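Local coordinates for protein beta-ketothiolase BktB (Ralstonia eutropha, PDB 4NZS) that catalyses the condensation of acetyl-CoA with another acetyl-CoA or with propionyl-CoA, supplying beta-ketoacyl-CoA for polyhydroxyalkanoate production, at residues A198-D203 and L369-R374; V264-A269 and R274-L279; T18-F23 and G361-V366. All blocks are in the same frame, centred on the assembly; numbering follows the deposited sequence.

Contact 1: A198-D203 and L369-R374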
loop_
_atom_site.group_PDB
_atom_site.type_symbol
_atom_site.label_atom_id
_atom_site.label_comp_id
_atom_site.label_asym_id
_atom_site.label_seq_id
_atom_site.Cartn_x
_atom_site.Cartn_y
_atom_site.Cartn_z
ATOM N N ALA A 198 26.679 -28.234 23.682
ATOM C CA ALA A 198 27.506 -28.159 24.851
ATOM C C ALA A 198 26.770 -27.411 25.944
ATOM O O ALA A 198 27.206 -27.391 27.078
ATOM C CB ALA A 198 28.817 -27.487 24.522
ATOM N N GLY A 199 25.675 -26.757 25.585
ATOM C CA GLY A 199 24.836 -26.087 26.559
ATOM C C GLY A 199 25.377 -24.734 26.946
ATOM O O GLY A 199 24.954 -24.138 27.916
ATOM N N TYR A 200 26.332 -24.267 26.166
ATOM C CA TYR A 200 27.089 -23.013 26.457
ATOM C C TYR A 200 26.258 -21.719 26.643
ATOM O O TYR A 200 26.662 -20.800 27.376
ATOM C CB TYR A 200 28.144 -22.759 25.357
ATOM C CG TYR A 200 29.448 -23.538 25.492
ATOM C CD1 TYR A 200 29.461 -24.873 25.877
ATOM C CD2 TYR A 200 30.676 -22.931 25.214
ATOM C CE1 TYR A 200 30.653 -25.573 25.999
ATOM C CE2 TYR A 200 31.870 -23.632 25.317
ATOM C CZ TYR A 200 31.849 -24.955 25.712
ATOM O OH TYR A 200 33.014 -25.669 25.830
ATOM N N PHE A 201 25.118 -21.636 25.957
ATOM C CA PHE A 201 24.336 -20.406 25.926
ATOM C C PHE A 201 23.148 -20.429 26.892
ATOM O O PHE A 201 22.613 -19.385 27.210
ATOM C CB PHE A 201 23.835 -20.131 24.507
ATOM C CG PHE A 201 24.930 -19.935 23.485
ATOM C CD1 PHE A 201 25.943 -19.009 23.682
ATOM C CD2 PHE A 201 24.911 -20.633 22.303
ATOM C CE1 PHE A 201 26.941 -18.814 22.714
ATOM C CE2 PHE A 201 25.891 -20.457 21.351
ATOM C CZ PHE A 201 26.907 -19.538 21.552
ATOM N N LYS A 202 22.758 -21.595 27.393
ATOM C CA LYS A 202 21.583 -21.694 28.258
ATOM C C LYS A 202 21.338 -20.522 29.195
ATOM O O LYS A 202 20.223 -20.043 29.272
ATOM C CB LYS A 202 21.585 -22.998 29.063
ATOM C CG LYS A 202 20.860 -24.150 28.368
ATOM C CD LYS A 202 20.379 -25.227 29.338
ATOM C CE LYS A 202 19.695 -26.397 28.612
ATOM N NZ LYS A 202 19.710 -27.643 29.423
ATOM N N ASP A 203 22.352 -20.058 29.907
ATOM C CA ASP A 203 22.126 -19.049 30.950
ATOM C C ASP A 203 21.956 -17.608 30.471
ATOM O O ASP A 203 21.252 -16.779 31.136
ATOM C CB ASP A 203 23.223 -19.100 31.996
ATOM C CG ASP A 203 22.699 -19.563 33.325
ATOM O OD1 ASP A 203 22.342 -20.771 33.422
ATOM O OD2 ASP A 203 22.610 -18.702 34.240
ATOM N N LEU A 369 31.606 -11.687 27.188
ATOM C CA LEU A 369 31.412 -11.727 28.652
ATOM C C LEU A 369 30.989 -13.104 29.225
ATOM O O LEU A 369 31.519 -13.571 30.232
ATOM C CB LEU A 369 30.372 -10.666 29.029
ATOM C CG LEU A 369 30.893 -9.234 29.418
ATOM C CD1 LEU A 369 32.174 -8.779 28.725
ATOM C CD2 LEU A 369 29.850 -8.134 29.283
ATOM N N HIS A 370 30.067 -13.791 28.584
ATOM C CA HIS A 370 29.643 -15.078 29.129
ATOM C C HIS A 370 30.657 -16.200 28.903
ATOM O O HIS A 370 30.723 -17.146 29.722
ATOM C CB HIS A 370 28.237 -15.446 28.642
ATOM C CG HIS A 370 27.162 -14.866 29.501
ATOM N ND1 HIS A 370 26.377 -15.634 30.336
ATOM C CD2 HIS A 370 26.795 -13.581 29.724
ATOM C CE1 HIS A 370 25.550 -14.849 31.007
ATOM N NE2 HIS A 370 25.783 -13.598 30.654
ATOM N N GLU A 371 31.432 -16.092 27.818
ATOM C CA GLU A 371 32.538 -17.022 27.556
ATOM C C GLU A 371 33.695 -16.773 28.506
ATOM O O GLU A 371 34.216 -17.694 29.132
ATOM C CB GLU A 371 33.077 -16.892 26.142
ATOM C CG GLU A 371 32.552 -17.944 25.228
ATOM C CD GLU A 371 33.198 -19.284 25.438
ATOM O OE1 GLU A 371 32.696 -20.030 26.289
ATOM O OE2 GLU A 371 34.184 -19.601 24.737
ATOM N N LEU A 372 34.114 -15.525 28.589
ATOM C CA LEU A 372 35.103 -15.138 29.582
ATOM C C LEU A 372 34.906 -15.896 30.904
ATOM O O LEU A 372 35.867 -16.419 31.438
ATOM C CB LEU A 372 35.044 -13.638 29.835
ATOM C CG LEU A 372 36.360 -12.953 30.161
ATOM C CD1 LEU A 372 37.316 -12.996 28.968
ATOM C CD2 LEU A 372 36.104 -11.508 30.592
ATOM N N ASN A 373 33.674 -15.969 31.421
ATOM C CA ASN A 373 33.375 -16.769 32.637
ATOM C C ASN A 373 33.557 -18.296 32.498
ATOM O O ASN A 373 33.813 -18.999 33.471
ATOM C CB ASN A 373 31.952 -16.497 33.123
ATOM C CG ASN A 373 31.818 -15.146 33.759
ATOM O OD1 ASN A 373 32.309 -14.154 33.221
ATOM N ND2 ASN A 373 31.161 -15.096 34.917
ATOM N N ARG A 374 33.432 -18.790 31.271
ATOM C CA ARG A 374 33.626 -20.210 30.998
ATOM C C ARG A 374 35.105 -20.572 31.088
ATOM O O ARG A 374 35.491 -21.476 31.831
ATOM C CB ARG A 374 33.077 -20.572 29.617
ATOM C CG ARG A 374 33.169 -22.052 29.282
ATOM C CD ARG A 374 32.601 -22.341 27.903
ATOM N NE ARG A 374 33.644 -22.408 26.883
ATOM C CZ ARG A 374 34.800 -23.046 27.038
ATOM N NH1 ARG A 374 35.692 -23.056 26.058
ATOM N NH2 ARG A 374 35.065 -23.675 28.176
#
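Y200 carries the loop 198-203 onto R374 and E371 of helix 357-375. Walking along the loop, A198 comes first; its carbonyl oxygen lies at the edge of the Y200 ring and in its plane, with A198 O 3.6 Å from Y200 CD1. G199, with positive phi, closes helix 178-197 in a Schellman motif and turns the backbone out of the helix. Y200 points toward helix 357-375, and its hydroxyl stands over the centre of the R374 guanidinium, Y200 OH being 3.4 Å from R374 CZ, with ring and guanidinium planes 52° apart. R374 gets there with CG anti to its backbone N (chi1 -177°) and a bend at chi3. Y200 CD2 is 3.7 Å from E371 OE1, the oxygen modelled as the salt-bridge partner of R374 NE. Y200 CE2, R374 NE and CD, and E371 OE1 all sit too close together in the model, so the fine placing of ring, arginine and carboxylate is doubtful. F201 turns away and makes a cation-pi contact with R17. The chemistry is that of a phenol whose hydroxyl stands over one face of a guanidinium, the ring tilted to it, with a nearby carboxylate that probably offsets the arginine's charge.

Contact 2: V264-A269 and R274-L279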
loop_
_atom_site.group_PDB
_atom_site.type_symbol
_atom_site.label_atom_id
_atom_site.label_comp_id
_atom_site.label_asym_id
_atom_site.label_seq_id
_atom_site.Cartn_x
_atom_site.Cartn_y
_atom_site.Cartn_z
ATOM N N VAL A 264 23.028 -5.001 32.011
ATOM C CA VAL A 264 22.933 -4.018 33.074
ATOM C C VAL A 264 24.321 -3.607 33.433
ATOM O O VAL A 264 25.180 -4.442 33.576
ATOM C CB VAL A 264 22.240 -4.539 34.330
ATOM C CG1 VAL A 264 22.339 -3.481 35.427
ATOM C CG2 VAL A 264 20.769 -4.882 34.042
ATOM N N MET A 265 24.538 -2.317 33.567
ATOM C CA MET A 265 25.833 -1.831 33.980
ATOM C C MET A 265 25.752 -0.961 35.195
ATOM O O MET A 265 24.675 -0.526 35.630
ATOM C CB MET A 265 26.458 -1.011 32.890
ATOM C CG MET A 265 27.154 -1.802 31.821
ATOM S SD MET A 265 27.149 -0.644 30.454
ATOM C CE MET A 265 28.184 -1.520 29.293
ATOM N N MET A 266 26.934 -0.715 35.729
ATOM C CA MET A 266 27.085 -0.044 36.982
ATOM C C MET A 266 28.414 0.617 37.076
ATOM O O MET A 266 29.421 0.092 36.585
ATOM C CB MET A 266 26.985 -1.048 38.129
ATOM C CG MET A 266 25.724 -0.848 38.915
ATOM S SD MET A 266 25.404 -2.062 40.196
ATOM C CE MET A 266 23.693 -1.610 40.518
ATOM N N GLU A 267 28.391 1.767 37.740
ATOM C CA GLU A 267 29.565 2.285 38.428
ATOM C C GLU A 267 30.058 1.230 39.459
ATOM O O GLU A 267 29.325 0.824 40.388
ATOM C CB GLU A 267 29.260 3.630 39.122
ATOM C CG GLU A 267 30.370 4.684 39.040
ATOM C CD GLU A 267 31.669 4.264 39.706
ATOM O OE1 GLU A 267 31.598 3.562 40.753
ATOM O OE2 GLU A 267 32.748 4.645 39.173
ATOM N N ARG A 268 31.301 0.797 39.253
ATOM C CA ARG A 268 32.001 -0.132 40.135
ATOM C C ARG A 268 31.580 0.005 41.577
ATOM O O ARG A 268 31.051 -0.924 42.172
ATOM C CB ARG A 268 33.497 0.138 40.023
ATOM C CG ARG A 268 34.384 -1.033 40.335
ATOM C CD ARG A 268 35.746 -0.518 40.763
ATOM N NE ARG A 268 36.846 -1.377 40.322
ATOM C CZ ARG A 268 37.149 -2.566 40.845
ATOM N NH1 ARG A 268 36.425 -3.096 41.838
ATOM N NH2 ARG A 268 38.185 -3.242 40.357
ATOM N N ALA A 269 31.790 1.189 42.129
ATOM C CA ALA A 269 31.437 1.454 43.520
ATOM C C ALA A 269 30.058 0.927 43.815
ATOM O O ALA A 269 29.842 0.203 44.801
ATOM C CB ALA A 269 31.473 2.950 43.810
ATOM N N ARG A 274 26.384 -2.384 46.301
ATOM C CA ARG A 274 25.418 -3.445 46.135
ATOM C C ARG A 274 26.074 -4.782 46.499
ATOM O O ARG A 274 25.403 -5.737 46.873
ATOM C CB ARG A 274 24.929 -3.450 44.691
ATOM C CG ARG A 274 23.425 -3.663 44.541
ATOM C CD ARG A 274 22.899 -2.933 43.310
ATOM N NE ARG A 274 22.907 -1.472 43.466
ATOM C CZ ARG A 274 21.832 -0.684 43.540
ATOM N NH1 ARG A 274 20.601 -1.181 43.457
ATOM N NH2 ARG A 274 22.001 0.631 43.679
ATOM N N GLY A 275 27.391 -4.846 46.348
ATOM C CA GLY A 275 28.141 -6.087 46.501
ATOM C C GLY A 275 27.788 -7.143 45.454
ATOM O O GLY A 275 27.903 -8.348 45.692
ATOM N N LEU A 276 27.357 -6.686 44.290
ATOM C CA LEU A 276 27.098 -7.573 43.183
ATOM C C LEU A 276 28.421 -7.926 42.535
ATOM O O LEU A 276 29.316 -7.100 42.417
ATOM C CB LEU A 276 26.170 -6.900 42.159
ATOM C CG LEU A 276 24.794 -6.492 42.705
ATOM C CD1 LEU A 276 24.072 -5.600 41.716
ATOM C CD2 LEU A 276 23.941 -7.705 43.069
ATOM N N LYS A 277 28.529 -9.160 42.089
ATOM C CA LYS A 277 29.722 -9.575 41.408
ATOM C C LYS A 277 29.553 -9.277 39.931
ATOM O O LYS A 277 28.883 -10.037 39.221
ATOM C CB LYS A 277 30.026 -11.048 41.644
ATOM C CG LYS A 277 28.887 -11.881 42.225
ATOM C CD LYS A 277 29.420 -13.200 42.779
ATOM C CE LYS A 277 30.237 -12.972 44.057
ATOM N NZ LYS A 277 30.596 -14.233 44.759
ATOM N N PRO A 278 30.177 -8.183 39.447
ATOM C CA PRO A 278 30.202 -7.942 38.000
ATOM C C PRO A 278 30.748 -9.127 37.197
ATOM O O PRO A 278 31.116 -10.146 37.775
ATOM C CB PRO A 278 31.162 -6.752 37.867
ATOM C CG PRO A 278 32.066 -6.907 39.025
ATOM C CD PRO A 278 31.128 -7.292 40.131
ATOM N N LEU A 279 30.750 -9.007 35.872
ATOM C CA LEU A 279 31.461 -9.968 35.028
ATOM C C LEU A 279 32.570 -9.265 34.305
ATOM O O LEU A 279 33.428 -9.918 33.728
ATOM C CB LEU A 279 30.573 -10.634 33.985
ATOM C CG LEU A 279 29.082 -10.349 33.974
ATOM C CD1 LEU A 279 28.455 -11.068 32.782
ATOM C CD2 LEU A 279 28.452 -10.752 35.299
#
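A short capped helix, 268-274, connects strand 257-267 to strand 280-289; here the end of the first strand packs on the last helical residue, R274, and on L276 of the loop after it. Both helix ends are marked. At the start E267 is the N-cap: OE1 of E267 accepts from A269 N at 2.7 Å, a bent bond (136° at the hydrogen) that meets the oxygen nearly along its C-O axis, while E267 OE2 takes the backbone N of E9. At the finish G275, with positive phi, forms a Schellman motif. Between these ends M266, the residue before the cap, runs extended beyond CG (chi2 174°) and brings its methyl over one face of the R274 guanidinium, with M266 CE 3.1 Å from R274 NE. The two side chains cross at about a right angle. R274 bends at chi2 and chi3 to lay its chain there, and R274 NH2 forms a salt bridge with E270 OE2 on the same helix. M266 is buried, and its side chain also packs on V11 and V13 of strand 10-22, as L276 does on V13. The sulfur completes the packing: M266 SD lies 4.1 Å from L276 CD1.

Contact 3: T18-F23 and G361-V366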
loop_
_atom_site.group_PDB
_atom_site.type_symbol
_atom_site.label_atom_id
_atom_site.label_comp_id
_atom_site.label_asym_id
_atom_site.label_seq_id
_atom_site.Cartn_x
_atom_site.Cartn_y
_atom_site.Cartn_z
ATOM N N THR A 18 17.691 -12.683 23.933
ATOM C CA THR A 18 16.894 -13.712 23.257
ATOM C C THR A 18 17.864 -14.570 22.506
ATOM O O THR A 18 19.012 -14.181 22.319
ATOM C CB THR A 18 15.873 -13.148 22.233
ATOM O OG1 THR A 18 16.544 -12.572 21.106
ATOM C CG2 THR A 18 14.979 -12.076 22.927
ATOM N N ALA A 19 17.393 -15.750 22.149
ATOM C CA ALA A 19 17.986 -16.562 21.089
ATOM C C ALA A 19 17.718 -15.876 19.770
ATOM O O ALA A 19 16.827 -15.036 19.706
ATOM C CB ALA A 19 17.320 -17.942 21.082
ATOM N N ILE A 20 18.377 -16.304 18.693
ATOM C CA ILE A 20 18.280 -15.616 17.420
ATOM C C ILE A 20 17.362 -16.355 16.484
ATOM O O ILE A 20 17.541 -17.568 16.294
ATOM C CB ILE A 20 19.645 -15.497 16.755
ATOM C CG1 ILE A 20 20.581 -14.734 17.685
ATOM C CG2 ILE A 20 19.509 -14.785 15.410
ATOM C CD1 ILE A 20 22.076 -14.920 17.424
ATOM N N GLY A 21 16.423 -15.612 15.872
ATOM C CA GLY A 21 15.523 -16.144 14.877
ATOM C C GLY A 21 16.020 -16.034 13.429
ATOM O O GLY A 21 16.800 -15.122 13.088
ATOM N N THR A 22 15.536 -16.948 12.560
ATOM C CA THR A 22 15.777 -16.815 11.124
ATOM C C THR A 22 14.745 -15.849 10.539
ATOM O O THR A 22 13.640 -15.640 11.090
ATOM C CB THR A 22 15.757 -18.159 10.332
ATOM O OG1 THR A 22 14.440 -18.734 10.314
ATOM C CG2 THR A 22 16.681 -19.169 10.916
ATOM N N PHE A 23 15.114 -15.270 9.405
ATOM C CA PHE A 23 14.200 -14.451 8.656
ATOM C C PHE A 23 12.900 -15.196 8.486
ATOM O O PHE A 23 12.860 -16.246 7.838
ATOM C CB PHE A 23 14.745 -14.154 7.271
ATOM C CG PHE A 23 14.050 -13.030 6.574
ATOM C CD1 PHE A 23 13.878 -11.785 7.211
ATOM C CD2 PHE A 23 13.584 -13.195 5.290
ATOM C CE1 PHE A 23 13.272 -10.739 6.554
ATOM C CE2 PHE A 23 12.977 -12.169 4.647
ATOM C CZ PHE A 23 12.836 -10.924 5.274
ATOM N N GLY A 361 25.580 -6.018 17.780
ATOM C CA GLY A 361 26.595 -5.441 18.645
ATOM C C GLY A 361 26.391 -5.755 20.116
ATOM O O GLY A 361 27.352 -5.980 20.862
ATOM N N ALA A 362 25.153 -5.777 20.570
ATOM C CA ALA A 362 24.899 -6.029 22.008
ATOM C C ALA A 362 24.767 -7.525 22.341
ATOM O O ALA A 362 24.909 -7.975 23.470
ATOM C CB ALA A 362 23.644 -5.281 22.445
ATOM N N LEU A 363 24.526 -8.303 21.326
ATOM C CA LEU A 363 24.296 -9.688 21.490
ATOM C C LEU A 363 25.608 -10.410 21.725
ATOM O O LEU A 363 25.785 -11.194 22.696
ATOM C CB LEU A 363 23.666 -10.167 20.214
ATOM C CG LEU A 363 23.265 -11.582 20.274
ATOM C CD1 LEU A 363 21.808 -11.664 19.881
ATOM C CD2 LEU A 363 24.179 -12.443 19.418
ATOM N N ILE A 364 26.526 -10.171 20.817
ATOM C CA ILE A 364 27.838 -10.741 20.942
ATOM C C ILE A 364 28.534 -10.225 22.208
ATOM O O ILE A 364 29.369 -10.917 22.781
ATOM C CB ILE A 364 28.735 -10.461 19.696
ATOM C CG1 ILE A 364 29.034 -8.973 19.541
ATOM C CG2 ILE A 364 28.105 -11.059 18.432
ATOM C CD1 ILE A 364 29.774 -8.646 18.260
ATOM N N THR A 365 28.199 -9.020 22.661
ATOM C CA THR A 365 28.757 -8.579 23.919
ATOM C C THR A 365 28.348 -9.610 24.978
ATOM O O THR A 365 29.189 -10.296 25.545
ATOM C CB THR A 365 28.351 -7.150 24.237
ATOM O OG1 THR A 365 29.034 -6.283 23.336
ATOM C CG2 THR A 365 28.756 -6.761 25.618
ATOM N N VAL A 366 27.058 -9.803 25.150
ATOM C CA VAL A 366 26.533 -10.819 26.059
ATOM C C VAL A 366 27.165 -12.192 25.805
ATOM O O VAL A 366 27.496 -12.962 26.755
ATOM C CB VAL A 366 25.014 -10.893 25.924
ATOM C CG1 VAL A 366 24.461 -12.142 26.590
ATOM C CG2 VAL A 366 24.404 -9.612 26.510
#
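T18 OG1 is gripped twice: it donates to A19 O at 2.8 Å, from 42° above the plane of that carbonyl, and receives the backbone N of A260 on strand 257-267. These bonds tie T18 to the neighbouring strand; T18 O lies 4.5 Å from L363 CD1. Two residues further on, I20 makes the main touch. Its CG1 stands beside the backbone N (chi1 -59°), which puts the CG1-CD1 arm against L363 of helix 357-375. Both methyls of the leucine meet it: I20 CD1 is 3.8 Å from L363 CD2, and I20 CG1 is 4.0 Å from L363 CD1. The side chains meet at a slant, aliphatic on aliphatic, and buried. Within the helix T365 OG1 donates to G361 O at 3.0 Å, nearly in line with the carbonyl. I20 N donates to D222 OD1, and the side chain of I20 lies about 7 Å from that of H355, the predicted proton acceptor, so the contact lies near the predicted active site. L363 also rests on A259 of strand 257-267, while A362 and T365 touch I102 and L99: helices 357-375 and 97-110 pack together, both against the mixed sheet, as the central helices of the thiolase fold do.

In the fold
Contacts 1 and 3 share helix 357-375: contact 3 uses residues 361-366 and contact 1 residues 369-374, with centres 14 Å apart. Along the chain the two cross, 18-23 coming first, then 198-203, 361-366 and 369-374. Contact 2 is local and is nested inside both loops. Its centre is 19 Å from that of contact 1, which it touches where L279 packs on L369, and 23 Å from that of contact 3; the strands of contacts 2 and 3, 257-267 and 10-22, are neighbours in the large mixed sheet. Helix 357-375, from the C-terminal thiolase domain, thus packs on two segments of the N-terminal one; contact 3, near H355, sits nearest the catalytic centre.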